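Long-range contact in ABC-type amino acid transport system, periplasmic component (Caldanaerobacter subterraneus subsp. tengcongensis MB4, PDB 4YMX), which binds arginine between its two lobes and, as the substrate-binding protein of an amino acid ABC transporter, probably delivers it to the membrane permease: residues I138-L144 against L210-I215. Residues are numbered along the deposited sequence; the frame is centred on the assembly and turned at random.
Sequences ISKFDDL and LYMDEI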
loop_
_atom_site.group_PDB
_atom_site.type_symbol
_atom_site.label_atom_id
_atom_site.label_comp_id
_atom_site.label_asym_id
_atom_site.label_seq_id
_atom_site.Cartn_x
_atom_site.Cartn_y
_atom_site.Cartn_z
ATOM N N ILE A 138 15.730 13.020 15.193
ATOM C CA ILE A 138 15.726 13.174 13.739
ATOM C C ILE A 138 14.800 14.307 13.309
ATOM O O ILE A 138 13.621 14.296 13.656
ATOM C CB ILE A 138 15.246 11.870 13.083
ATOM C CG1 ILE A 138 16.250 10.753 13.359
ATOM C CG2 ILE A 138 15.011 12.070 11.581
ATOM C CD1 ILE A 138 15.732 9.369 13.006
ATOM N N SER A 139 15.329 15.273 12.554
ATOM C CA SER A 139 14.537 16.408 12.065
ATOM C C SER A 139 14.530 16.502 10.551
ATOM O O SER A 139 13.607 17.061 9.951
ATOM C CB SER A 139 15.094 17.724 12.613
ATOM O OG SER A 139 14.990 17.794 14.015
ATOM N N LYS A 140 15.583 15.998 9.926
ATOM C CA LYS A 140 15.734 16.172 8.496
ATOM C C LYS A 140 16.407 14.970 7.863
ATOM O O LYS A 140 16.913 14.085 8.567
ATOM C CB LYS A 140 16.512 17.452 8.196
ATOM C CG LYS A 140 17.921 17.466 8.754
ATOM C CD LYS A 140 18.556 18.844 8.573
ATOM C CE LYS A 140 19.992 18.866 9.077
ATOM N NZ LYS A 140 20.085 18.529 10.520
ATOM N N PHE A 141 16.415 14.960 6.534
ATOM C CA PHE A 141 16.896 13.821 5.761
ATOM C C PHE A 141 18.330 13.413 6.110
ATOM O O PHE A 141 18.621 12.222 6.246
ATOM C CB PHE A 141 16.742 14.105 4.264
ATOM C CG PHE A 141 17.030 12.920 3.387
ATOM C CD1 PHE A 141 16.140 11.858 3.320
ATOM C CD2 PHE A 141 18.185 12.875 2.623
ATOM C CE1 PHE A 141 16.405 10.770 2.501
ATOM C CE2 PHE A 141 18.452 11.793 1.802
ATOM C CZ PHE A 141 17.557 10.734 1.745
ATOM N N ASP A 142 19.214 14.395 6.293
ATOM C CA ASP A 142 20.602 14.106 6.632
ATOM C C ASP A 142 20.715 13.325 7.944
ATOM O O ASP A 142 21.647 12.538 8.121
ATOM C CB ASP A 142 21.402 15.411 6.714
ATOM C CG ASP A 142 22.890 15.179 6.671
ATOM O OD1 ASP A 142 23.564 15.457 7.683
ATOM O OD2 ASP A 142 23.381 14.701 5.628
ATOM N N ASP A 143 19.764 13.530 8.851
ATOM C CA ASP A 143 19.788 12.865 10.154
ATOM C C ASP A 143 19.505 11.370 10.075
ATOM O O ASP A 143 19.692 10.660 11.054
ATOM C CB ASP A 143 18.779 13.502 11.115
ATOM C CG ASP A 143 18.994 14.991 11.308
ATOM O OD1 ASP A 143 20.090 15.511 11.003
ATOM O OD2 ASP A 143 18.047 15.645 11.788
ATOM N N LEU A 144 19.043 10.894 8.923
ATOM C CA LEU A 144 18.747 9.474 8.752
ATOM C C LEU A 144 19.990 8.621 8.563
ATOM O O LEU A 144 19.922 7.393 8.670
ATOM C CB LEU A 144 17.800 9.248 7.574
ATOM C CG LEU A 144 16.422 9.894 7.708
ATOM C CD1 LEU A 144 15.641 9.696 6.425
ATOM C CD2 LEU A 144 15.657 9.330 8.911
ATOM N N LEU A 210 7.375 13.167 9.375
ATOM C CA LEU A 210 8.294 14.138 8.799
ATOM C C LEU A 210 8.196 14.070 7.279
ATOM O O LEU A 210 8.432 13.017 6.662
ATOM C CB LEU A 210 9.731 13.889 9.261
ATOM C CG LEU A 210 9.913 13.946 10.775
ATOM C CD1 LEU A 210 11.351 13.649 11.172
ATOM C CD2 LEU A 210 9.466 15.295 11.323
ATOM N N TYR A 211 7.814 15.195 6.681
ATOM C CA TYR A 211 7.728 15.319 5.229
ATOM C C TYR A 211 9.081 15.730 4.668
ATOM O O TYR A 211 9.408 16.916 4.603
ATOM C CB TYR A 211 6.639 16.332 4.843
ATOM C CG TYR A 211 5.264 15.830 5.215
ATOM C CD1 TYR A 211 4.544 15.030 4.343
ATOM C CD2 TYR A 211 4.704 16.113 6.452
ATOM C CE1 TYR A 211 3.295 14.540 4.683
ATOM C CE2 TYR A 211 3.453 15.617 6.809
ATOM C CZ TYR A 211 2.755 14.834 5.912
ATOM O OH TYR A 211 1.521 14.341 6.266
ATOM N N MET A 212 9.880 14.748 4.274
ATOM C CA MET A 212 11.209 15.022 3.732
ATOM C C MET A 212 11.182 14.889 2.224
ATOM O O MET A 212 10.805 13.836 1.712
ATOM C CB MET A 212 12.212 14.030 4.304
ATOM C CG MET A 212 12.227 13.975 5.813
ATOM S SD MET A 212 13.516 12.865 6.368
ATOM C CE MET A 212 13.390 13.038 8.139
ATOM N N ASP A 213 11.589 15.939 1.516
ATOM C CA ASP A 213 11.601 15.916 0.058
ATOM C C ASP A 213 12.325 14.683 -0.473
ATOM O O ASP A 213 11.825 13.961 -1.339
ATOM C CB ASP A 213 12.292 17.167 -0.497
ATOM C CG ASP A 213 11.418 18.411 -0.435
ATOM O OD1 ASP A 213 10.237 18.311 -0.033
ATOM O OD2 ASP A 213 11.918 19.494 -0.817
ATOM N N GLU A 214 13.497 14.416 0.078
ATOM C CA GLU A 214 14.392 13.457 -0.542
ATOM C C GLU A 214 13.983 11.993 -0.380
ATOM O O GLU A 214 14.410 11.144 -1.159
ATOM C CB GLU A 214 15.820 13.681 -0.052
ATOM C CG GLU A 214 16.428 14.981 -0.571
ATOM C CD GLU A 214 17.781 15.262 0.032
ATOM O OE1 GLU A 214 17.810 15.930 1.080
ATOM O OE2 GLU A 214 18.807 14.814 -0.544
ATOM N N ILE A 215 13.142 11.690 0.604
ATOM C CA ILE A 215 12.727 10.307 0.788
ATOM C C ILE A 215 11.707 9.904 -0.272
ATOM O O ILE A 215 11.496 8.721 -0.518
ATOM C CB ILE A 215 12.171 10.048 2.211
ATOM C CG1 ILE A 215 12.186 8.550 2.542
ATOM C CG2 ILE A 215 10.759 10.597 2.349
ATOM C CD1 ILE A 215 13.576 7.982 2.771
#
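Phe141 lays one ring face against Glu214, while the Met212 sulfur rests on its CA, beside the ring edge, where loop 138-144 meets loop 210-215. Glu214 CB stands over the centre of the ring, 3.5 Å from the centroid and 6° off the normal, a CH-pi contact; its carboxylate continues past the rim, with OE1 3.4 Å from Phe141 CD2 and its plane tilted 41° against the ring. Phe141 CG lies anti to the backbone N (chi1 -172°), which carries the ring away from its own 3-10 turn and against Glu214, with Ile215 CD1 in plane at the CE1 edge. Met212 can be followed outward: CB and CG serve as an extended lead, SD settles 3.6 Å from Phe141 CA in a Met-aromatic contact, Leu144 CD1 meets SD, the two side chains reaching toward each other tip to tip, and CE ends 3.6 Å from Lys140 C, with Ile138 CG2 across from it. Beyond CE, Leu210 CD1 packs on Ile138 CG2 and O. No hydrogen bond joins the loops; instead Asp143 OD2 fixes the bend of the first one by accepting from both Ser139 N (2.8 Å) and Lys140 N, while OD1 takes a salt bridge from Lys140 NZ. Without the ring, as with an alanine here, Glu214 CB would probably lose its aromatic platform and Ile215 CD1 its edge contact. Met212 and Ile215 rest on Val130, in the mixed sheet where 128-133 pairs with outermost strand 207-210, from which the second loop leaves; the side chain of Ile215 is about 12 Å from the bound arginine.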